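Local coordinates for protein interpain A (Prevotella intermedia, PDB 3BB7) that probably hydrolyses peptide bonds as a C10-family cysteine protease, represented here by a prodomain-plus-catalytic-domain fragment of the zymogen with its presumed catalytic nucleophile replaced, at residues A84-L90 and V270-K276; G278-V282 and G292-I296; W237-V241 and Q311-R315. The protein carries 1 engineered substitution. All blocks are in the same frame, centred on the assembly; numbering follows the deposited sequence.

Interaction 1: A84-L90 and V270-K276; sequences AEVSTLL and VIDGYNK
This is a backbone-to-backbone antiparallel pairing in which residues 84-90, an irregular part of the connection between helix 49-68 and helix 116-128, run along the end of strand 267-274 of the central antiparallel sheet in the C10 protease fold. The end-to-end directions lie 155° apart. Val86 and Tyr274 form a single hydrogen-bonded bridge, CA to CA 5.2 Å: Val86 N donates to Tyr274 O, and Tyr274 N to Val86 O, both at 2.9 Å. Val86 is extended (phi/psi -132/109), as is Tyr274 (-160/157). Gly273, also extended at 169/-178, passes so close that an ideal CB would sit 2.3 Å from Val86 O, so a residue without a side chain suits the spot. Asp272 (-128/24) kinks the strand, and both it and Gly273 make backbone hydrogen bonds to Ser281, consistent with a beta bulge. The kink turns Asp272 O to Leu89 N, a 2.9 Å hydrogen bond.

Side chains close both ends. The Tyr274 ring (chi1 p) lies with Val86 CB over one face, and Val86 CG2 is 3.6 Å from Tyr274 CE1; its hydroxyl hydrogen-bonds to Ala83 O. At the other end, Leu90 CD2 packs on Val270 CG1 at 3.7 Å, beside helix 116-128, which carries the predicted nucleophile position, Ala116 in this engineered variant. The Asp272 carboxylate (chi1 p) serves two sides: OD2 hydrogen-bonds to Ser281 OG, while OD1 accepts a hydrogen bond from Leu90 N at 3.0 Å.

Interaction 2: G278-V282 and G292-I296; sequences GLVSV and GYYKI
Val280 and Val282 form the apolar centre, sharing one face with Tyr294: Val280 CG2 (chi1 m) meets Ile296 CG2 at 3.9 Å, and Val282 CG2 (chi1 t) touches Tyr294 CD2 at 4.0 Å. Val241 and Met238 of helix 234-246 cover Val280 and Ile296. Ser281 and Tyr293 point to the other face, their CA atoms 4.4 Å apart in a non-hydrogen-bonded pair; there Ser281 CB sits over the Tyr293 ring (chi1 m), a CH-pi contact 3.9 Å from its centroid, and Ser281 OG hydrogen-bonds to Asp272 OD2. The backbones join through Val280 N to Tyr294 O and Tyr294 N to Val280 O, both 2.9 Å, then Val282 N to Gly292 O at 2.8 Å; Gly292 N to Val282 O is weak at 3.3 Å. At the polar edge, a water donates to Gly278 O (2.7 Å) and accepts from Ile296 N (3.0 Å). Strand axes 4.5 Å apart at 132° mark a strongly twisted beta hairpin in the C10 protease part of the sheet, which prodomain strand 35-39 continues beyond 292-294.

Interaction 3: W237-V241 and Q311-R315; sequences WMDIV and QDMVR
Taken from its start, the stretch 311-315 approaches helix 237-241 first at Gln311, whose carbonyl O lies 4.2 Å from Trp237 CH2. The Gln311 side chain, about 6 Å from that of the predicted catalytic His267, spends its amide on other partners, among them Tyr253 and Arg229; Tyr253 OH also takes part in a hydrogen bond with Trp237 NE1. Strand 312-315 then begins with Asp312, its CA-to-CB bond turned away from the helix and its carboxylate bonded to Thr228, while its carbonyl C stands at the edge of the Trp237 ring, 4.4 Å from CH2.

Met313 is the centre of the contact. Its side chain (chi1 p, chi2 t, chi3 p) reaches between helix residues one turn apart: CE lies over the face of the Trp237 six-membered ring, a CH-pi contact 3.8 Å from the centroid, and 3.9 Å from Val241 CG2, while SD rests 3.8 Å from Ile240 CG2 and, obliquely, 5.1 Å from that centroid. Trp237 (chi1 t) brings its ring across to meet it. Val314 faces helix 208-218 instead. Arg315 points back, laying NH1 3.8 Å from Ile240 CD1 while its NE makes a salt bridge with Glu225.

No hydrogen bond joins the segments, whose axes stay 11.6 Å apart at 35°. This is apolar packing of a helix against one face of an antiparallel sheet, centred on a Met-aromatic contact.

All three interactions reach the same antiparallel sheet. Interactions 1 and 2 are closest, with centres about 8 Å apart on neighbouring strands 267-274 and 280-283, and meet directly where Ser281 OG contacts both Asp272 OD2 and Thr88 OG1. Interaction 3 lies about 14 Å from the centre of interaction 1 and 13 Å from that of interaction 2. Helix 234-246 bridges the gap: Val241 touches Ile271 and Val280, and Met238 packs on Ile296. Along the chain, interactions 1 and 3 alternate their segments, while interaction 2 falls entirely between residues 241 and 311. The hairpin, the 84-90 connection and the C-terminal strand are thus tied into one catalytic-domain core.

Interaction 1: A84-L90 and V270-K276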
ATOM      1  N   ALA A  84       1.735 -21.250   8.163  1.00 15.16           N
ATOM      2  CA  ALA A  84       0.313 -21.490   7.950  1.00 15.74           C
ATOM      3  C   ALA A  84      -0.468 -20.190   7.728  1.00 15.72           C
ATOM      4  O   ALA A  84      -1.412 -20.158   6.940  1.00 16.34           O
ATOM      5  CB  ALA A  84      -0.282 -22.264   9.096  1.00 16.69           C
ATOM      6  N   GLU A  85      -0.071 -19.147   8.459  1.00 14.21           N
ATOM      7  CA  GLU A  85      -0.693 -17.821   8.388  1.00 14.21           C
ATOM      8  C   GLU A  85       0.354 -16.871   8.959  1.00 13.28           C
ATOM      9  O   GLU A  85       1.247 -17.301   9.701  1.00 13.64           O
ATOM     10  CB  GLU A  85      -1.978 -17.787   9.216  1.00 14.83           C
ATOM     11  CG  GLU A  85      -1.762 -18.259  10.654  1.00 19.19           C
ATOM     12  CD  GLU A  85      -3.021 -18.383  11.462  1.00 25.11           C
ATOM     13  OE1 GLU A  85      -4.071 -17.878  11.011  1.00 28.00           O
ATOM     14  OE2 GLU A  85      -2.952 -18.983  12.563  1.00 27.80           O
ATOM     15  N   VAL A  86       0.261 -15.589   8.588  1.00 11.86           N
ATOM     16  CA  VAL A  86       1.124 -14.543   9.155  1.00 12.00           C
ATOM     17  C   VAL A  86       0.212 -13.389   9.552  1.00 11.48           C
ATOM     18  O   VAL A  86      -0.384 -12.736   8.704  1.00 10.79           O
ATOM     19  CB  VAL A  86       2.203 -14.080   8.133  1.00 11.70           C
ATOM     20  CG1 VAL A  86       2.981 -12.879   8.678  1.00 13.13           C
ATOM     21  CG2 VAL A  86       3.135 -15.279   7.811  1.00 13.24           C
ATOM     22  N   SER A  87       0.034 -13.172  10.854  1.00 13.16           N
ATOM     23  CA  SER A  87      -0.894 -12.131  11.279  1.00 13.96           C
ATOM     24  C   SER A  87      -0.263 -10.755  11.025  1.00 13.61           C
ATOM     25  O   SER A  87       0.954 -10.607  11.088  1.00 14.67           O
ATOM     26  CB  SER A  87      -1.299 -12.305  12.736  0.50 14.37           C
ATOM     27  OG  SER A  87      -0.157 -12.355  13.541  0.50 15.87           O
ATOM     28  N   THR A  88      -1.110  -9.795  10.673  1.00 14.17           N
ATOM     29  CA  THR A  88      -0.757  -8.394  10.448  1.00 13.63           C
ATOM     30  C   THR A  88       0.489  -7.952  11.217  1.00 13.68           C
ATOM     31  O   THR A  88       0.472  -7.930  12.453  1.00 14.36           O
ATOM     32  CB  THR A  88      -1.976  -7.541  10.869  1.00 14.15           C
ATOM     33  OG1 THR A  88      -3.130  -8.041  10.177  1.00 14.51           O
ATOM     34  CG2 THR A  88      -1.773  -6.033  10.545  1.00 14.37           C
ATOM     35  N   LEU A  89       1.549  -7.611  10.471  1.00 13.86           N
ATOM     36  CA  LEU A  89       2.825  -7.218  11.040  1.00 14.28           C
ATOM     37  C   LEU A  89       2.940  -5.751  11.445  1.00 14.47           C
ATOM     38  O   LEU A  89       3.594  -5.443  12.461  1.00 15.60           O
ATOM     39  CB  LEU A  89       3.960  -7.540  10.049  1.00 13.98           C
ATOM     40  CG  LEU A  89       4.173  -9.047   9.846  1.00 14.65           C
ATOM     41  CD1 LEU A  89       5.129  -9.318   8.689  1.00 15.47           C
ATOM     42  CD2 LEU A  89       4.719  -9.729  11.119  1.00 16.68           C
ATOM     43  N   LEU A  90       2.363  -4.836  10.647  1.00 13.83           N
ATOM     44  CA  LEU A  90       2.523  -3.419  10.971  1.00 14.35           C
ATOM     45  C   LEU A  90       1.625  -2.994  12.144  1.00 14.00           C
ATOM     46  O   LEU A  90       0.538  -3.572  12.368  1.00 15.86           O
ATOM     47  CB  LEU A  90       2.141  -2.578   9.747  1.00 14.29           C
ATOM     48  CG  LEU A  90       3.172  -2.233   8.674  1.00 17.53           C
ATOM     49  CD1 LEU A  90       4.283  -3.218   8.347  1.00 20.44           C
ATOM     50  CD2 LEU A  90       2.432  -1.714   7.424  1.00 15.50           C
ATOM     51  N   VAL A 270       0.612  -1.579   1.729  1.00 10.70           N
ATOM     52  CA  VAL A 270       1.514  -2.588   2.270  1.00 11.12           C
ATOM     53  C   VAL A 270       0.760  -3.902   2.465  1.00 11.05           C
ATOM     54  O   VAL A 270      -0.355  -3.904   3.032  1.00 12.34           O
ATOM     55  CB  VAL A 270       2.175  -2.153   3.609  1.00 10.64           C
ATOM     56  CG1 VAL A 270       3.153  -3.216   4.112  1.00 11.25           C
ATOM     57  CG2 VAL A 270       2.847  -0.802   3.417  1.00 13.07           C
ATOM     58  N   ILE A 271       1.358  -5.005   2.003  1.00 11.52           N
ATOM     59  CA  ILE A 271       0.862  -6.341   2.407  1.00 11.20           C
ATOM     60  C   ILE A 271       1.689  -6.752   3.594  1.00 11.28           C
ATOM     61  O   ILE A 271       2.926  -6.896   3.503  1.00 11.52           O
ATOM     62  CB  ILE A 271       0.988  -7.403   1.288  1.00 12.54           C
ATOM     63  CG1 ILE A 271       0.075  -7.017   0.098  1.00 14.58           C
ATOM     64  CG2 ILE A 271       0.697  -8.843   1.852  1.00 12.71           C
ATOM     65  CD1 ILE A 271       0.332  -7.886  -1.121  1.00 16.73           C
ATOM     66  N   ASP A 272       1.019  -6.984   4.710  1.00 11.25           N
ATOM     67  CA  ASP A 272       1.725  -7.273   5.941  1.00 11.71           C
ATOM     68  C   ASP A 272       1.259  -8.531   6.646  1.00 11.68           C
ATOM     69  O   ASP A 272       1.492  -8.705   7.838  1.00 12.02           O
ATOM     70  CB  ASP A 272       1.725  -6.059   6.882  1.00 12.40           C
ATOM     71  CG  ASP A 272       0.374  -5.735   7.444  1.00 13.80           C
ATOM     72  OD1 ASP A 272       0.342  -4.969   8.438  1.00 16.40           O
ATOM     73  OD2 ASP A 272      -0.664  -6.233   6.926  1.00 14.73           O
ATOM     74  N   GLY A 273       0.670  -9.448   5.886  1.00 10.76           N
ATOM     75  CA  GLY A 273       0.300 -10.761   6.464  1.00 10.82           C
ATOM     76  C   GLY A 273      -0.577 -11.500   5.472  1.00 10.93           C
ATOM     77  O   GLY A 273      -0.902 -10.980   4.386  1.00 10.97           O
ATOM     78  N   TYR A 274      -1.028 -12.682   5.873  1.00 10.86           N
ATOM     79  CA  TYR A 274      -1.997 -13.454   5.099  1.00 10.58           C
ATOM     80  C   TYR A 274      -2.650 -14.450   6.016  1.00  9.78           C
ATOM     81  O   TYR A 274      -2.095 -14.790   7.068  1.00 11.23           O
ATOM     82  CB  TYR A 274      -1.359 -14.174   3.911  1.00 10.63           C
ATOM     83  CG  TYR A 274      -0.258 -15.175   4.222  1.00 10.65           C
ATOM     84  CD1 TYR A 274       1.083 -14.812   4.169  1.00 11.78           C
ATOM     85  CD2 TYR A 274      -0.562 -16.496   4.558  1.00  9.82           C
ATOM     86  CE1 TYR A 274       2.074 -15.733   4.446  1.00 11.52           C
ATOM     87  CE2 TYR A 274       0.428 -17.418   4.834  1.00 11.33           C
ATOM     88  CZ  TYR A 274       1.749 -17.034   4.747  1.00 11.84           C
ATOM     89  OH  TYR A 274       2.739 -17.942   5.012  1.00 11.64           O
ATOM     90  N   ASN A 275      -3.844 -14.886   5.628  1.00 10.56           N
ATOM     91  CA  ASN A 275      -4.545 -15.886   6.429  1.00 12.01           C
ATOM     92  C   ASN A 275      -4.510 -17.253   5.750  1.00 12.14           C
ATOM     93  O   ASN A 275      -3.941 -17.409   4.653  1.00 11.96           O
ATOM     94  CB  ASN A 275      -5.966 -15.420   6.850  1.00 12.40           C
ATOM     95  CG  ASN A 275      -6.969 -15.348   5.709  1.00 12.75           C
ATOM     96  OD1 ASN A 275      -6.735 -15.835   4.605  1.00 12.53           O
ATOM     97  ND2 ASN A 275      -8.120 -14.706   5.982  1.00 13.55           N
ATOM     98  N   LYS A 276      -5.093 -18.255   6.409  1.00 11.84           N
ATOM     99  CA  LYS A 276      -5.064 -19.610   5.883  1.00 12.45           C
ATOM    100  C   LYS A 276      -5.777 -19.777   4.549  1.00 11.28           C
ATOM    101  O   LYS A 276      -5.443 -20.665   3.777  1.00 11.59           O
ATOM    102  CB  LYS A 276      -5.657 -20.567   6.912  1.00 11.37           C
ATOM    103  CG  LYS A 276      -4.817 -20.666   8.124  1.00 13.72           C
ATOM    104  CD  LYS A 276      -5.429 -21.699   9.050  1.00 16.38           C
ATOM    105  CE  LYS A 276      -4.567 -21.938  10.263  1.00 18.72           C
ATOM    106  NZ  LYS A 276      -5.334 -22.782  11.264  1.00 21.68           N
TER

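Interaction 2: G278-V282 and G292-I296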
ATOM      1  N   GLY A 278      -5.672 -17.565   2.220  1.00 11.91           N
ATOM      2  CA  GLY A 278      -4.898 -16.872   1.199  1.00 12.21           C
ATOM      3  C   GLY A 278      -5.236 -15.396   1.030  1.00 11.55           C
ATOM      4  O   GLY A 278      -4.620 -14.727   0.194  1.00 13.19           O
ATOM      5  N   LEU A 279      -6.216 -14.869   1.782  1.00 11.08           N
ATOM      6  CA  LEU A 279      -6.389 -13.388   1.804  1.00 11.58           C
ATOM      7  C   LEU A 279      -5.162 -12.711   2.405  1.00 10.75           C
ATOM      8  O   LEU A 279      -4.505 -13.263   3.300  1.00 11.23           O
ATOM      9  CB  LEU A 279      -7.634 -12.980   2.603  1.00 10.84           C
ATOM     10  CG  LEU A 279      -8.967 -13.183   1.881  1.00 12.96           C
ATOM     11  CD1 LEU A 279      -9.286 -14.647   1.712  1.00 14.85           C
ATOM     12  CD2 LEU A 279     -10.045 -12.447   2.672  1.00 14.48           C
ATOM     13  N   VAL A 280      -4.832 -11.520   1.915  1.00 10.67           N
ATOM     14  CA  VAL A 280      -3.662 -10.808   2.436  1.00 11.10           C
ATOM     15  C   VAL A 280      -4.089  -9.670   3.365  1.00 10.27           C
ATOM     16  O   VAL A 280      -5.114  -9.011   3.127  1.00 10.21           O
ATOM     17  CB  VAL A 280      -2.759 -10.303   1.295  1.00 11.66           C
ATOM     18  CG1 VAL A 280      -2.145 -11.488   0.564  1.00 13.66           C
ATOM     19  CG2 VAL A 280      -3.538  -9.393   0.316  1.00 10.47           C
ATOM     20  N   SER A 281      -3.312  -9.441   4.425  1.00 10.33           N
ATOM     21  CA  SER A 281      -3.504  -8.298   5.276  1.00 10.90           C
ATOM     22  C   SER A 281      -2.981  -7.074   4.567  1.00 10.06           C
ATOM     23  O   SER A 281      -1.826  -7.055   4.117  1.00 10.52           O
ATOM     24  CB  SER A 281      -2.758  -8.512   6.590  1.00 11.88           C
ATOM     25  OG  SER A 281      -2.915  -7.395   7.450  1.00 12.75           O
ATOM     26  N   VAL A 282      -3.824  -6.053   4.466  1.00 10.17           N
ATOM     27  CA  VAL A 282      -3.513  -4.835   3.718  1.00 10.93           C
ATOM     28  C   VAL A 282      -3.603  -3.602   4.622  1.00 10.67           C
ATOM     29  O   VAL A 282      -4.588  -3.421   5.364  1.00 10.90           O
ATOM     30  CB  VAL A 282      -4.478  -4.639   2.553  1.00 10.68           C
ATOM     31  CG1 VAL A 282      -4.174  -3.349   1.783  1.00 11.65           C
ATOM     32  CG2 VAL A 282      -4.454  -5.839   1.585  1.00 11.34           C
ATOM     33  N   GLY A 292      -7.598  -4.275   6.463  1.00 11.04           N
ATOM     34  CA  GLY A 292      -8.194  -5.597   6.707  1.00 11.06           C
ATOM     35  C   GLY A 292      -7.585  -6.636   5.803  1.00  9.77           C
ATOM     36  O   GLY A 292      -6.496  -6.418   5.256  1.00 11.21           O
ATOM     37  N   TYR A 293      -8.278  -7.764   5.630  1.00  9.64           N
ATOM     38  CA  TYR A 293      -7.796  -8.857   4.774  1.00 10.04           C
ATOM     39  C   TYR A 293      -8.585  -8.877   3.485  1.00  9.85           C
ATOM     40  O   TYR A 293      -9.822  -8.831   3.487  1.00 10.09           O
ATOM     41  CB  TYR A 293      -7.951 -10.175   5.506  1.00 10.29           C
ATOM     42  CG  TYR A 293      -6.877 -10.441   6.549  1.00 10.53           C
ATOM     43  CD1 TYR A 293      -5.866 -11.372   6.311  1.00 10.24           C
ATOM     44  CD2 TYR A 293      -6.852  -9.739   7.741  1.00 11.54           C
ATOM     45  CE1 TYR A 293      -4.900 -11.639   7.287  1.00 11.80           C
ATOM     46  CE2 TYR A 293      -5.884  -9.999   8.727  1.00 13.89           C
ATOM     47  CZ  TYR A 293      -4.895 -10.925   8.470  1.00 11.87           C
ATOM     48  OH  TYR A 293      -3.961 -11.188   9.455  1.00 14.28           O
ATOM     49  N   TYR A 294      -7.865  -8.958   2.378  1.00  9.77           N
ATOM     50  CA  TYR A 294      -8.456  -8.825   1.047  1.00 10.45           C
ATOM     51  C   TYR A 294      -7.901  -9.838   0.071  1.00 10.87           C
ATOM     52  O   TYR A 294      -6.739 -10.214   0.155  1.00 11.33           O
ATOM     53  CB  TYR A 294      -8.172  -7.400   0.522  1.00 10.32           C
ATOM     54  CG  TYR A 294      -8.924  -6.354   1.335  1.00 10.15           C
ATOM     55  CD1 TYR A 294     -10.237  -6.015   1.001  1.00 10.10           C
ATOM     56  CD2 TYR A 294      -8.344  -5.725   2.445  1.00  9.72           C
ATOM     57  CE1 TYR A 294     -10.972  -5.113   1.751  1.00 10.70           C
ATOM     58  CE2 TYR A 294      -9.086  -4.771   3.210  1.00  9.87           C
ATOM     59  CZ  TYR A 294     -10.396  -4.470   2.825  1.00 10.76           C
ATOM     60  OH  TYR A 294     -11.177  -3.593   3.549  1.00 11.93           O
ATOM     61  N   LYS A 295      -8.714 -10.258  -0.877  1.00 10.71           N
ATOM     62  CA  LYS A 295      -8.217 -11.146  -1.932  1.00 12.01           C
ATOM     63  C   LYS A 295      -7.388 -10.408  -2.972  1.00 11.90           C
ATOM     64  O   LYS A 295      -7.795  -9.371  -3.515  1.00 11.83           O
ATOM     65  CB  LYS A 295      -9.400 -11.836  -2.613  1.00 12.42           C
ATOM     66  CG  LYS A 295     -10.009 -12.940  -1.734  1.00 15.36           C
ATOM     67  CD  LYS A 295     -10.953 -13.810  -2.501  1.00 16.31           C
ATOM     68  CE  LYS A 295     -11.235 -15.098  -1.738  1.00 15.23           C
ATOM     69  NZ  LYS A 295     -10.255 -16.185  -2.025  1.00 15.28           N
ATOM     70  N   ILE A 296      -6.224 -10.964  -3.268  1.00 11.87           N
ATOM     71  CA  ILE A 296      -5.456 -10.543  -4.441  1.00 11.57           C
ATOM     72  C   ILE A 296      -5.156 -11.721  -5.389  1.00 11.22           C
ATOM     73  O   ILE A 296      -4.797 -11.499  -6.553  1.00 10.77           O
ATOM     74  CB  ILE A 296      -4.145  -9.787  -4.132  1.00 12.21           C
ATOM     75  CG1 ILE A 296      -3.153 -10.710  -3.425  1.00 12.05           C
ATOM     76  CG2 ILE A 296      -4.450  -8.474  -3.351  1.00 11.98           C
ATOM     77  CD1 ILE A 296      -1.705 -10.184  -3.413  1.00 13.08           C
TER
HETATM   78  O   HOH W   1      -5.863 -13.642  -1.991  1.00  9.53           O

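Interaction 3: W237-V241 and Q311-R315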
ATOM      1  N   TRP A 237       3.130 -15.702  -8.413  1.00  8.65           N
ATOM      2  CA  TRP A 237       3.042 -14.438  -7.687  1.00  8.97           C
ATOM      3  C   TRP A 237       2.632 -14.662  -6.212  1.00  8.78           C
ATOM      4  O   TRP A 237       3.261 -14.106  -5.299  1.00  8.59           O
ATOM      5  CB  TRP A 237       1.996 -13.570  -8.387  1.00  9.58           C
ATOM      6  CG  TRP A 237       1.907 -12.166  -7.923  1.00  9.28           C
ATOM      7  CD1 TRP A 237       0.888 -11.609  -7.192  1.00  9.69           C
ATOM      8  CD2 TRP A 237       2.851 -11.115  -8.166  1.00 10.22           C
ATOM      9  NE1 TRP A 237       1.127 -10.273  -6.981  1.00 10.76           N
ATOM     10  CE2 TRP A 237       2.319  -9.936  -7.583  1.00  9.57           C
ATOM     11  CE3 TRP A 237       4.064 -11.044  -8.858  1.00 11.55           C
ATOM     12  CZ2 TRP A 237       2.977  -8.702  -7.652  1.00 11.56           C
ATOM     13  CZ3 TRP A 237       4.713  -9.819  -8.927  1.00 10.16           C
ATOM     14  CH2 TRP A 237       4.166  -8.668  -8.324  1.00 10.90           C
ATOM     15  N   MET A 238       1.633 -15.517  -5.968  1.00  8.37           N
ATOM     16  CA  MET A 238       1.205 -15.715  -4.597  1.00  9.70           C
ATOM     17  C   MET A 238       2.287 -16.447  -3.824  1.00  8.98           C
ATOM     18  O   MET A 238       2.480 -16.178  -2.656  1.00 10.40           O
ATOM     19  CB  MET A 238      -0.113 -16.475  -4.522  1.00  9.87           C
ATOM     20  CG  MET A 238      -1.299 -15.692  -5.035  1.00 11.40           C
ATOM     21  SD  MET A 238      -1.433 -14.005  -4.433  1.00 14.15           S
ATOM     22  CE  MET A 238      -1.542 -14.197  -2.648  1.00 15.78           C
ATOM     23  N   ASP A 239       3.059 -17.320  -4.464  1.00  9.79           N
ATOM     24  CA  ASP A 239       4.172 -17.955  -3.727  1.00 11.66           C
ATOM     25  C   ASP A 239       5.238 -16.936  -3.272  1.00  9.85           C
ATOM     26  O   ASP A 239       5.816 -17.095  -2.184  1.00  9.31           O
ATOM     27  CB  ASP A 239       4.778 -19.087  -4.558  1.00 13.92           C
ATOM     28  CG  ASP A 239       3.942 -20.378  -4.477  1.00 20.09           C
ATOM     29  OD1 ASP A 239       4.243 -21.322  -5.242  1.00 25.88           O
ATOM     30  OD2 ASP A 239       2.975 -20.458  -3.653  1.00 24.71           O
ATOM     31  N   ILE A 240       5.475 -15.901  -4.071  1.00  9.86           N
ATOM     32  CA  ILE A 240       6.378 -14.838  -3.638  1.00 10.17           C
ATOM     33  C   ILE A 240       5.793 -14.151  -2.407  1.00 10.06           C
ATOM     34  O   ILE A 240       6.500 -13.921  -1.418  1.00 10.79           O
ATOM     35  CB  ILE A 240       6.636 -13.801  -4.763  1.00  9.48           C
ATOM     36  CG1 ILE A 240       7.414 -14.475  -5.895  1.00 11.10           C
ATOM     37  CG2 ILE A 240       7.388 -12.604  -4.211  1.00 10.26           C
ATOM     38  CD1 ILE A 240       7.491 -13.633  -7.147  1.00 13.85           C
ATOM     39  N   VAL A 241       4.513 -13.784  -2.467  1.00  8.90           N
ATOM     40  CA  VAL A 241       3.863 -13.160  -1.313  1.00 10.47           C
ATOM     41  C   VAL A 241       3.965 -14.040  -0.057  1.00  9.60           C
ATOM     42  O   VAL A 241       4.417 -13.567   1.016  1.00 10.36           O
ATOM     43  CB  VAL A 241       2.399 -12.814  -1.609  1.00 10.28           C
ATOM     44  CG1 VAL A 241       1.708 -12.269  -0.337  1.00 10.92           C
ATOM     45  CG2 VAL A 241       2.328 -11.761  -2.762  1.00 12.42           C
ATOM     46  N   GLN A 311      -0.164  -3.810 -10.956  1.00 15.76           N
ATOM     47  CA  GLN A 311       0.267  -4.525  -9.750  1.00 13.78           C
ATOM     48  C   GLN A 311       1.750  -4.799  -9.806  1.00 13.89           C
ATOM     49  O   GLN A 311       2.210  -5.647 -10.575  1.00 15.19           O
ATOM     50  CB  GLN A 311      -0.471  -5.852  -9.585  1.00 13.72           C
ATOM     51  CG  GLN A 311      -1.949  -5.713  -9.295  1.00 14.13           C
ATOM     52  CD  GLN A 311      -2.600  -7.069  -9.151  1.00 12.79           C
ATOM     53  OE1 GLN A 311      -2.460  -7.741  -8.112  1.00 13.26           O
ATOM     54  NE2 GLN A 311      -3.326  -7.483 -10.182  1.00 13.66           N
ATOM     55  N   ASP A 312       2.475  -4.019  -9.020  1.00 13.86           N
ATOM     56  CA  ASP A 312       3.910  -4.110  -8.894  1.00 14.69           C
ATOM     57  C   ASP A 312       4.198  -4.344  -7.422  1.00 14.36           C
ATOM     58  O   ASP A 312       3.377  -4.001  -6.557  1.00 14.94           O
ATOM     59  CB  ASP A 312       4.579  -2.784  -9.284  1.00 16.09           C
ATOM     60  CG  ASP A 312       4.146  -2.273 -10.645  1.00 20.05           C
ATOM     61  OD1 ASP A 312       3.930  -1.043 -10.775  1.00 24.37           O
ATOM     62  OD2 ASP A 312       4.006  -3.089 -11.577  1.00 21.17           O
ATOM     63  N   MET A 313       5.349  -4.921  -7.111  1.00 12.33           N
ATOM     64  CA  MET A 313       5.768  -4.990  -5.715  1.00 13.58           C
ATOM     65  C   MET A 313       7.218  -4.598  -5.621  1.00 13.05           C
ATOM     66  O   MET A 313       8.003  -4.791  -6.561  1.00 12.95           O
ATOM     67  CB  MET A 313       5.490  -6.368  -5.084  1.00 16.61           C
ATOM     68  CG  MET A 313       6.501  -7.442  -5.320  1.00 19.38           C
ATOM     69  SD  MET A 313       6.441  -8.918  -4.229  1.00 15.14           S
ATOM     70  CE  MET A 313       4.866  -9.616  -4.734  1.00 15.68           C
ATOM     71  N   VAL A 314       7.596  -4.094  -4.457  1.00 12.46           N
ATOM     72  CA  VAL A 314       9.009  -3.915  -4.151  1.00 13.45           C
ATOM     73  C   VAL A 314       9.293  -4.921  -3.066  1.00 14.17           C
ATOM     74  O   VAL A 314       8.669  -4.856  -1.978  1.00 16.16           O
ATOM     75  CB  VAL A 314       9.356  -2.492  -3.695  1.00 14.20           C
ATOM     76  CG1 VAL A 314      10.825  -2.444  -3.329  1.00 15.31           C
ATOM     77  CG2 VAL A 314       9.046  -1.498  -4.793  1.00 14.05           C
ATOM     78  N   ARG A 315      10.185  -5.869  -3.364  1.00 13.54           N
ATOM     79  CA  ARG A 315      10.623  -6.846  -2.384  1.00 14.96           C
ATOM     80  C   ARG A 315      12.104  -6.591  -2.085  1.00 13.50           C
ATOM     81  O   ARG A 315      12.743  -5.745  -2.737  1.00 13.77           O
ATOM     82  CB  ARG A 315      10.341  -8.272  -2.885  1.00 15.13           C
ATOM     83  CG  ARG A 315      11.171  -8.710  -4.055  1.00 15.58           C
ATOM     84  CD  ARG A 315      10.795 -10.136  -4.491  1.00 17.66           C
ATOM     85  NE  ARG A 315      11.479 -10.423  -5.742  1.00 19.65           N
ATOM     86  CZ  ARG A 315      11.476 -11.608  -6.338  1.00 20.14           C
ATOM     87  NH1 ARG A 315      10.840 -12.632  -5.769  1.00 20.17           N
ATOM     88  NH2 ARG A 315      12.105 -11.756  -7.503  1.00 22.18           N
TER